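Local coordinates for methyltransferase 1 (Methanosarcina barkeri, PDB 2I2X) that catalyses the transfer of the methyl group of methanol to the cob(I)amide cofactor carried by its corrinoid-protein partner MtaC, in the methanol pathway of methanogenesis, at the interface of chains A and C and the interface of chains A and B. Residues are numbered along the deposited sequence; one frame, centred on the assembly and turned at random. Chains: chain A/B, Methyltransferase 1; chain C, Methyltransferase 1.

Contact 1: the interface of chains A and C. Residues chain A 233, 240, 364-365, 414-415, 418; chain C 15, 17.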
loop_
_atom_site.group_PDB
_atom_site.type_symbol
_atom_site.label_atom_id
_atom_site.label_comp_id
_atom_site.label_asym_id
_atom_site.label_seq_id
_atom_site.Cartn_x
_atom_site.Cartn_y
_atom_site.Cartn_z
ATOM N N LEU A 233 -20.957 -0.531 -1.994
ATOM C CA LEU A 233 -22.239 -1.105 -2.398
ATOM C C LEU A 233 -23.316 -1.173 -1.318
ATOM O O LEU A 233 -24.477 -1.191 -1.653
ATOM C CB LEU A 233 -22.027 -2.520 -2.922
ATOM C CG LEU A 233 -21.711 -2.801 -4.395
ATOM C CD1 LEU A 233 -21.190 -1.588 -5.203
ATOM C CD2 LEU A 233 -20.736 -3.976 -4.411
ATOM N N HIS A 240 -26.162 5.213 -5.759
ATOM C CA HIS A 240 -25.099 5.187 -6.714
ATOM C C HIS A 240 -25.556 5.711 -8.060
ATOM O O HIS A 240 -24.761 6.323 -8.804
ATOM C CB HIS A 240 -24.477 3.796 -6.747
ATOM C CG HIS A 240 -23.662 3.488 -5.519
ATOM N ND1 HIS A 240 -22.724 2.473 -5.473
ATOM C CD2 HIS A 240 -23.636 4.075 -4.298
ATOM C CE1 HIS A 240 -22.164 2.447 -4.274
ATOM N NE2 HIS A 240 -22.705 3.402 -3.540
ATOM N N ASP A 364 -21.070 -1.597 -10.738
ATOM C CA ASP A 364 -21.809 -0.437 -10.214
ATOM C C ASP A 364 -22.184 0.492 -11.368
ATOM O O ASP A 364 -21.468 0.540 -12.368
ATOM C CB ASP A 364 -20.918 0.343 -9.260
ATOM C CG ASP A 364 -21.694 1.245 -8.317
ATOM O OD1 ASP A 364 -21.770 2.456 -8.614
ATOM O OD2 ASP A 364 -22.235 0.756 -7.285
ATOM N N PRO A 365 -23.303 1.243 -11.246
ATOM C CA PRO A 365 -23.578 2.181 -12.334
ATOM C C PRO A 365 -22.487 3.228 -12.520
ATOM O O PRO A 365 -22.289 3.714 -13.639
ATOM C CB PRO A 365 -24.923 2.819 -11.925
ATOM C CG PRO A 365 -25.057 2.565 -10.494
ATOM C CD PRO A 365 -24.382 1.269 -10.227
ATOM N N LEU A 414 -29.277 -3.563 -10.788
ATOM C CA LEU A 414 -29.521 -2.450 -9.877
ATOM C C LEU A 414 -30.516 -2.881 -8.832
ATOM O O LEU A 414 -31.424 -3.647 -9.143
ATOM C CB LEU A 414 -30.102 -1.262 -10.636
ATOM C CG LEU A 414 -29.337 -0.630 -11.790
ATOM C CD1 LEU A 414 -30.047 0.663 -12.156
ATOM C CD2 LEU A 414 -27.854 -0.376 -11.387
ATOM N N SER A 415 -30.374 -2.372 -7.610
ATOM C CA SER A 415 -31.418 -2.544 -6.615
ATOM C C SER A 415 -32.666 -1.699 -6.974
ATOM O O SER A 415 -32.580 -0.762 -7.791
ATOM C CB SER A 415 -30.918 -2.153 -5.232
ATOM O OG SER A 415 -30.740 -0.751 -5.161
ATOM N N GLU A 418 -32.012 1.911 -6.201
ATOM C CA GLU A 418 -31.178 2.559 -7.203
ATOM C C GLU A 418 -31.983 2.924 -8.427
ATOM O O GLU A 418 -31.729 3.951 -9.042
ATOM C CB GLU A 418 -30.010 1.659 -7.611
ATOM C CG GLU A 418 -28.879 1.760 -6.649
ATOM C CD GLU A 418 -27.874 0.629 -6.715
ATOM O OE1 GLU A 418 -28.195 -0.472 -7.225
ATOM O OE2 GLU A 418 -26.746 0.859 -6.234
ATOM N N ARG C 15 -22.899 -7.866 -6.662
ATOM C CA ARG C 15 -23.436 -6.644 -6.051
ATOM C C ARG C 15 -24.242 -7.082 -4.853
ATOM O O ARG C 15 -25.454 -7.292 -4.924
ATOM C CB ARG C 15 -24.267 -5.789 -7.045
ATOM C CG ARG C 15 -23.450 -5.323 -8.286
ATOM C CD ARG C 15 -24.027 -4.077 -8.956
ATOM N NE ARG C 15 -23.853 -2.836 -8.201
ATOM C CZ ARG C 15 -24.855 -2.092 -7.755
ATOM N NH1 ARG C 15 -26.106 -2.474 -7.987
ATOM N NH2 ARG C 15 -24.623 -0.978 -7.053
ATOM N N ASN C 17 -25.543 -5.824 -2.451
ATOM C CA ASN C 17 -26.620 -5.009 -1.896
ATOM C C ASN C 17 -27.945 -5.484 -2.442
ATOM O O ASN C 17 -28.965 -5.394 -1.788
ATOM C CB ASN C 17 -26.426 -3.513 -2.203
ATOM C CG ASN C 17 -26.133 -3.253 -3.669
ATOM O OD1 ASN C 17 -26.745 -2.396 -4.287
ATOM N ND2 ASN C 17 -25.207 -4.006 -4.239
#

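Contact 2: the interface of chains A and B. Residues chain A 301, 352, 355-356, 359; chain B 339, 342, 352.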
loop_
_atom_site.group_PDB
_atom_site.type_symbol
_atom_site.label_atom_id
_atom_site.label_comp_id
_atom_site.label_asym_id
_atom_site.label_seq_id
_atom_site.Cartn_x
_atom_site.Cartn_y
_atom_site.Cartn_z
ATOM N N ASN A 301 -10.068 -1.469 -11.951
ATOM C CA ASN A 301 -9.361 -1.852 -13.171
ATOM C C ASN A 301 -9.878 -1.084 -14.372
ATOM O O ASN A 301 -9.119 -0.711 -15.259
ATOM C CB ASN A 301 -9.516 -3.343 -13.466
ATOM C CG ASN A 301 -8.746 -4.251 -12.505
ATOM O OD1 ASN A 301 -9.315 -5.162 -11.907
ATOM N ND2 ASN A 301 -7.454 -4.034 -12.385
ATOM N N LEU A 352 -6.417 -6.004 -23.702
ATOM C CA LEU A 352 -6.167 -5.768 -22.291
ATOM C C LEU A 352 -7.054 -4.630 -21.840
ATOM O O LEU A 352 -7.731 -4.742 -20.808
ATOM C CB LEU A 352 -4.673 -5.513 -22.006
ATOM C CG LEU A 352 -4.318 -5.215 -20.537
ATOM C CD1 LEU A 352 -4.767 -6.362 -19.627
ATOM C CD2 LEU A 352 -2.847 -4.895 -20.368
ATOM N N LEU A 355 -10.328 -6.078 -21.230
ATOM C CA LEU A 355 -10.335 -6.918 -20.043
ATOM C C LEU A 355 -10.490 -6.007 -18.801
ATOM O O LEU A 355 -11.340 -6.241 -17.937
ATOM C CB LEU A 355 -9.049 -7.748 -19.985
ATOM C CG LEU A 355 -8.917 -9.267 -20.219
ATOM C CD1 LEU A 355 -10.088 -9.952 -20.859
ATOM C CD2 LEU A 355 -7.667 -9.559 -20.999
ATOM N N MET A 356 -9.708 -4.934 -18.759
ATOM C CA MET A 356 -9.782 -3.970 -17.657
ATOM C C MET A 356 -11.179 -3.394 -17.575
ATOM O O MET A 356 -11.739 -3.291 -16.494
ATOM C CB MET A 356 -8.752 -2.841 -17.824
ATOM C CG MET A 356 -7.369 -3.360 -17.995
ATOM S SD MET A 356 -6.121 -2.134 -18.354
ATOM C CE MET A 356 -6.903 -1.264 -19.637
ATOM N N SER A 359 -13.924 -6.144 -16.482
ATOM C CA SER A 359 -13.710 -6.373 -15.042
ATOM C C SER A 359 -14.732 -5.654 -14.153
ATOM O O SER A 359 -15.296 -6.227 -13.206
ATOM C CB SER A 359 -12.302 -5.887 -14.676
ATOM O OG SER A 359 -12.132 -5.788 -13.264
ATOM N N LEU B 339 -9.162 -8.915 -12.684
ATOM C CA LEU B 339 -8.611 -8.785 -14.043
ATOM C C LEU B 339 -8.352 -10.195 -14.571
ATOM O O LEU B 339 -8.769 -10.551 -15.674
ATOM C CB LEU B 339 -7.316 -7.982 -14.023
ATOM C CG LEU B 339 -6.752 -7.683 -15.395
ATOM C CD1 LEU B 339 -7.706 -6.779 -16.216
ATOM C CD2 LEU B 339 -5.355 -7.063 -15.305
ATOM N N THR B 342 -11.562 -12.140 -15.229
ATOM C CA THR B 342 -12.175 -11.667 -16.459
ATOM C C THR B 342 -11.452 -12.300 -17.645
ATOM O O THR B 342 -12.087 -12.777 -18.582
ATOM C CB THR B 342 -12.180 -10.094 -16.560
ATOM O OG1 THR B 342 -12.846 -9.543 -15.415
ATOM C CG2 THR B 342 -12.882 -9.625 -17.783
ATOM N N LEU B 352 -2.804 -12.803 -21.479
ATOM C CA LEU B 352 -2.537 -12.030 -20.282
ATOM C C LEU B 352 -1.403 -12.694 -19.516
ATOM O O LEU B 352 -0.486 -12.017 -19.062
ATOM C CB LEU B 352 -3.801 -11.830 -19.439
ATOM C CG LEU B 352 -3.673 -11.022 -18.121
ATOM C CD1 LEU B 352 -3.016 -9.610 -18.276
ATOM C CD2 LEU B 352 -4.980 -10.947 -17.335
#

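Contact 3: the interface of chains A and B. Residues chain A 233, 292, 296-297; chain B 72, 75-76, 331, 335.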
loop_
_atom_site.group_PDB
_atom_site.type_symbol
_atom_site.label_atom_id
_atom_site.label_comp_id
_atom_site.label_asym_id
_atom_site.label_seq_id
_atom_site.Cartn_x
_atom_site.Cartn_y
_atom_site.Cartn_z
ATOM N N LEU A 233 -20.957 -0.531 -1.994
ATOM C CA LEU A 233 -22.239 -1.105 -2.398
ATOM C C LEU A 233 -23.316 -1.173 -1.318
ATOM O O LEU A 233 -24.477 -1.191 -1.653
ATOM C CB LEU A 233 -22.027 -2.520 -2.922
ATOM C CG LEU A 233 -21.711 -2.801 -4.395
ATOM C CD1 LEU A 233 -21.190 -1.588 -5.203
ATOM C CD2 LEU A 233 -20.736 -3.976 -4.411
ATOM N N THR A 292 -5.791 2.732 -3.500
ATOM C CA THR A 292 -6.551 2.338 -2.299
ATOM C C THR A 292 -5.984 2.892 -0.989
ATOM O O THR A 292 -6.704 2.947 0.009
ATOM C CB THR A 292 -6.690 0.794 -2.172
ATOM O OG1 THR A 292 -5.386 0.187 -2.281
ATOM C CG2 THR A 292 -7.627 0.242 -3.255
ATOM N N SER A 296 -11.319 3.804 -1.289
ATOM C CA SER A 296 -11.965 2.699 -1.979
ATOM C C SER A 296 -12.695 3.235 -3.220
ATOM O O SER A 296 -13.191 4.375 -3.230
ATOM C CB SER A 296 -12.985 2.084 -1.020
ATOM O OG SER A 296 -13.394 0.820 -1.450
ATOM N N ASP A 297 -12.750 2.422 -4.274
ATOM C CA ASP A 297 -13.616 2.708 -5.417
ATOM C C ASP A 297 -14.112 1.452 -6.077
ATOM O O ASP A 297 -13.700 0.330 -5.754
ATOM C CB ASP A 297 -13.024 3.720 -6.421
ATOM C CG ASP A 297 -11.968 3.134 -7.350
ATOM O OD1 ASP A 297 -12.228 2.117 -8.011
ATOM O OD2 ASP A 297 -10.894 3.764 -7.490
ATOM N N ARG B 72 -14.537 -4.984 3.736
ATOM C CA ARG B 72 -14.100 -4.333 2.514
ATOM C C ARG B 72 -14.491 -5.135 1.278
ATOM O O ARG B 72 -14.930 -4.566 0.267
ATOM C CB ARG B 72 -12.589 -4.119 2.529
ATOM C CG ARG B 72 -12.169 -3.340 1.340
ATOM C CD ARG B 72 -12.879 -1.955 1.358
ATOM N NE ARG B 72 -11.876 -1.006 0.945
ATOM C CZ ARG B 72 -11.378 -0.033 1.675
ATOM N NH1 ARG B 72 -11.860 0.249 2.855
ATOM N NH2 ARG B 72 -10.417 0.701 1.159
ATOM N N GLN B 75 -18.084 -4.688 0.526
ATOM C CA GLN B 75 -18.423 -3.353 0.067
ATOM C C GLN B 75 -18.022 -3.108 -1.384
ATOM O O GLN B 75 -18.568 -2.215 -2.037
ATOM C CB GLN B 75 -17.825 -2.273 0.957
ATOM C CG GLN B 75 -18.406 -2.214 2.336
ATOM C CD GLN B 75 -19.696 -1.433 2.413
ATOM O OE1 GLN B 75 -20.289 -1.015 1.417
ATOM N NE2 GLN B 75 -20.149 -1.254 3.611
ATOM N N VAL B 76 -17.056 -3.873 -1.892
ATOM C CA VAL B 76 -16.581 -3.653 -3.273
ATOM C C VAL B 76 -17.015 -4.816 -4.192
ATOM O O VAL B 76 -16.771 -4.833 -5.389
ATOM C CB VAL B 76 -15.071 -3.335 -3.313
ATOM C CG1 VAL B 76 -14.635 -2.848 -4.696
ATOM C CG2 VAL B 76 -14.762 -2.289 -2.301
ATOM N N GLU B 331 -8.167 -4.923 -1.156
ATOM C CA GLU B 331 -8.857 -4.362 -2.319
ATOM C C GLU B 331 -7.983 -4.414 -3.572
ATOM O O GLU B 331 -8.458 -4.812 -4.637
ATOM C CB GLU B 331 -9.392 -2.923 -2.070
ATOM C CG GLU B 331 -10.043 -2.256 -3.329
ATOM C CD GLU B 331 -10.875 -1.019 -3.047
ATOM O OE1 GLU B 331 -11.367 -0.873 -1.904
ATOM O OE2 GLU B 331 -11.057 -0.188 -3.984
ATOM N N TYR B 335 -8.779 -6.815 -6.865
ATOM C CA TYR B 335 -8.941 -6.272 -8.200
ATOM C C TYR B 335 -7.967 -6.954 -9.164
ATOM O O TYR B 335 -8.346 -7.262 -10.303
ATOM C CB TYR B 335 -8.742 -4.743 -8.219
ATOM C CG TYR B 335 -9.973 -3.882 -8.033
ATOM C CD1 TYR B 335 -11.051 -3.975 -8.914
ATOM C CD2 TYR B 335 -10.038 -2.948 -6.998
ATOM C CE1 TYR B 335 -12.174 -3.171 -8.773
ATOM C CE2 TYR B 335 -11.189 -2.125 -6.813
ATOM C CZ TYR B 335 -12.241 -2.248 -7.715
ATOM O OH TYR B 335 -13.345 -1.457 -7.586
#

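Contact 1: the interface of chains A and C
C:Arg15, from the N-terminal segment of the corrinoid protein MtaC, inserts its guanidinium between two carboxylates of the methyltransferase MtaB, A:Glu418 and A:Asp364, at the heteromeric interface of the MtaBC complex. The salt bridge to A:Glu418 is end-on and two-pronged: NH1 of C:Arg15 donates to OE1 of A:Glu418 at 3.0 Å, and NH2 to OE2 at 2.9 Å. Carboxylate and guanidinium planes lie 21° apart, and both bonds are nearly straight, so the pair is held almost flat. An extended A:Glu418 meets a C:Arg15 chain bent at chi3 (72°), the two arriving from opposite directions.

The second salt bridge has a different geometry. NH2 of C:Arg15 also reaches OD2 of A:Asp364 at 3.0 Å, but from above a carboxylate plane turned 70° from the guanidinium.

Hydrogen bonds within MtaB brace both acids. The backbone N of A:Ser415 donates to OE1 of A:Glu418 at 2.9 Å, near the start of helix 416-430, while ND1 of A:His240 approaches OD2 of A:Asp364 on its syn side, within the imidazole plane. These donors, with the arginine, would probably favour charged carboxylates.

Packing covers the guanidinium on both faces: ND2 of C:Asn17, from the same chain, stands 4.0 Å above the plane, over its centre, and CD of A:Pro365 sits toward the rim of the other. A:Leu233 crosses C:Asn17 at about a right angle, its CG 3.7 Å from ND2, and its CD1 lies 3.9 Å from NH2 of C:Arg15.

Contact 2: the interface of chains A and B
B:Leu339 has CG anti to its backbone nitrogen (chi1 -174°), which carries CD1 against helix 349-361 of the other MtaB subunit; the same kind of first torsion in A:Leu352 and B:Leu352 (close to 180° in both) turns these two leucines toward each other. The patch is a helix-to-helix contact in the homomeric MtaB-MtaB interface of the heterotetramer.

CD1 of B:Leu339 rests on the helix backbone, 3.8 Å from CA of A:Met356, and 3.9 Å from CG of that methionine, whose side chain runs alongside in the same direction. The equivalent leucines meet through their methyl branches, CD1 of A:Leu352 to CD1 of B:Leu352 at 3.9 Å, with the side chains about perpendicular. The side chains of A:Leu355 and B:Thr342 run antiparallel past one another, the threonine methyl CG2 3.7 Å from the backbone O of A:Leu355.

At the border, OG of A:Ser359 donates to the side-chain amide oxygen OD1 of A:Asn301 at 3.2 Å, 15° out of the carbonyl plane. That oxygen also lies 4.1 Å from CB of B:Leu339. An alanine in place of A:Asn301 would take away this acceptor, is likely to leave the A:Ser359 hydroxyl freer to turn, and would probably open a gap beside B:Leu339.

Contact 3: the interface of chains A and B
A:Thr292 and B:Glu331 form the apolar centre: the threonine methyl CG2 packs obliquely on the glutamate stem, 3.5 Å from CG. Beside it, CB of A:Ser296 covers one face of the B:Arg72 guanidinium, offset toward the rim, and lies 3.8 Å from CZ.

Farther out, the B:Glu331 carboxylate reads two consecutive residues of chain A, one with each oxygen. OE1 takes the hydroxyl OG of A:Ser296 at 2.7 Å, and OE2 takes the backbone N of A:Asp297 at 3.1 Å, both on syn lone pairs. An extended chain with CG anti to the backbone N (chi1 176°) projects the acid from helix 325-345 to this loop. A salt bridge within chain B steadies it, NE of B:Arg72 meeting OE1 of B:Glu331 at 2.9 Å, so OE1 accepts from both chains.

B:Tyr335 donates its phenol OH to the backbone O of A:Asp297 at 2.6 Å, tilted 32° from the carbonyl plane; the acceptor lies at the ring edge, in its plane. At the far rim, the backbone N of A:Leu233 bonds to the backbone O of B:Gln75 at 2.9 Å. The B:Glu331 and B:Tyr335 bonds tie the 296-297 loop to helix 325-345, while helix 55-76 packs on it through B:Arg72, helping to hold the two MtaB subunits together.

Measured between centres of their C-alpha atoms, contact 1 and contact 3 are about 13 Å apart, contact 2 and contact 3 about 16 Å, and contact 1 and contact 2 about 21 Å. A:Leu233 belongs to both contact 1 and contact 3, placing one MtaB residue against MtaC and against the second MtaB. Contact 2 and contact 3 both draw on helix 325-345 of chain B, which therefore spans two parts of the dimer interface. This proximity suggests that MtaC docking and MtaB pairing could influence each other, although the structure alone does not show coupling. Two-fold symmetry repeats the MtaB-MtaB contacts with the chains exchanged.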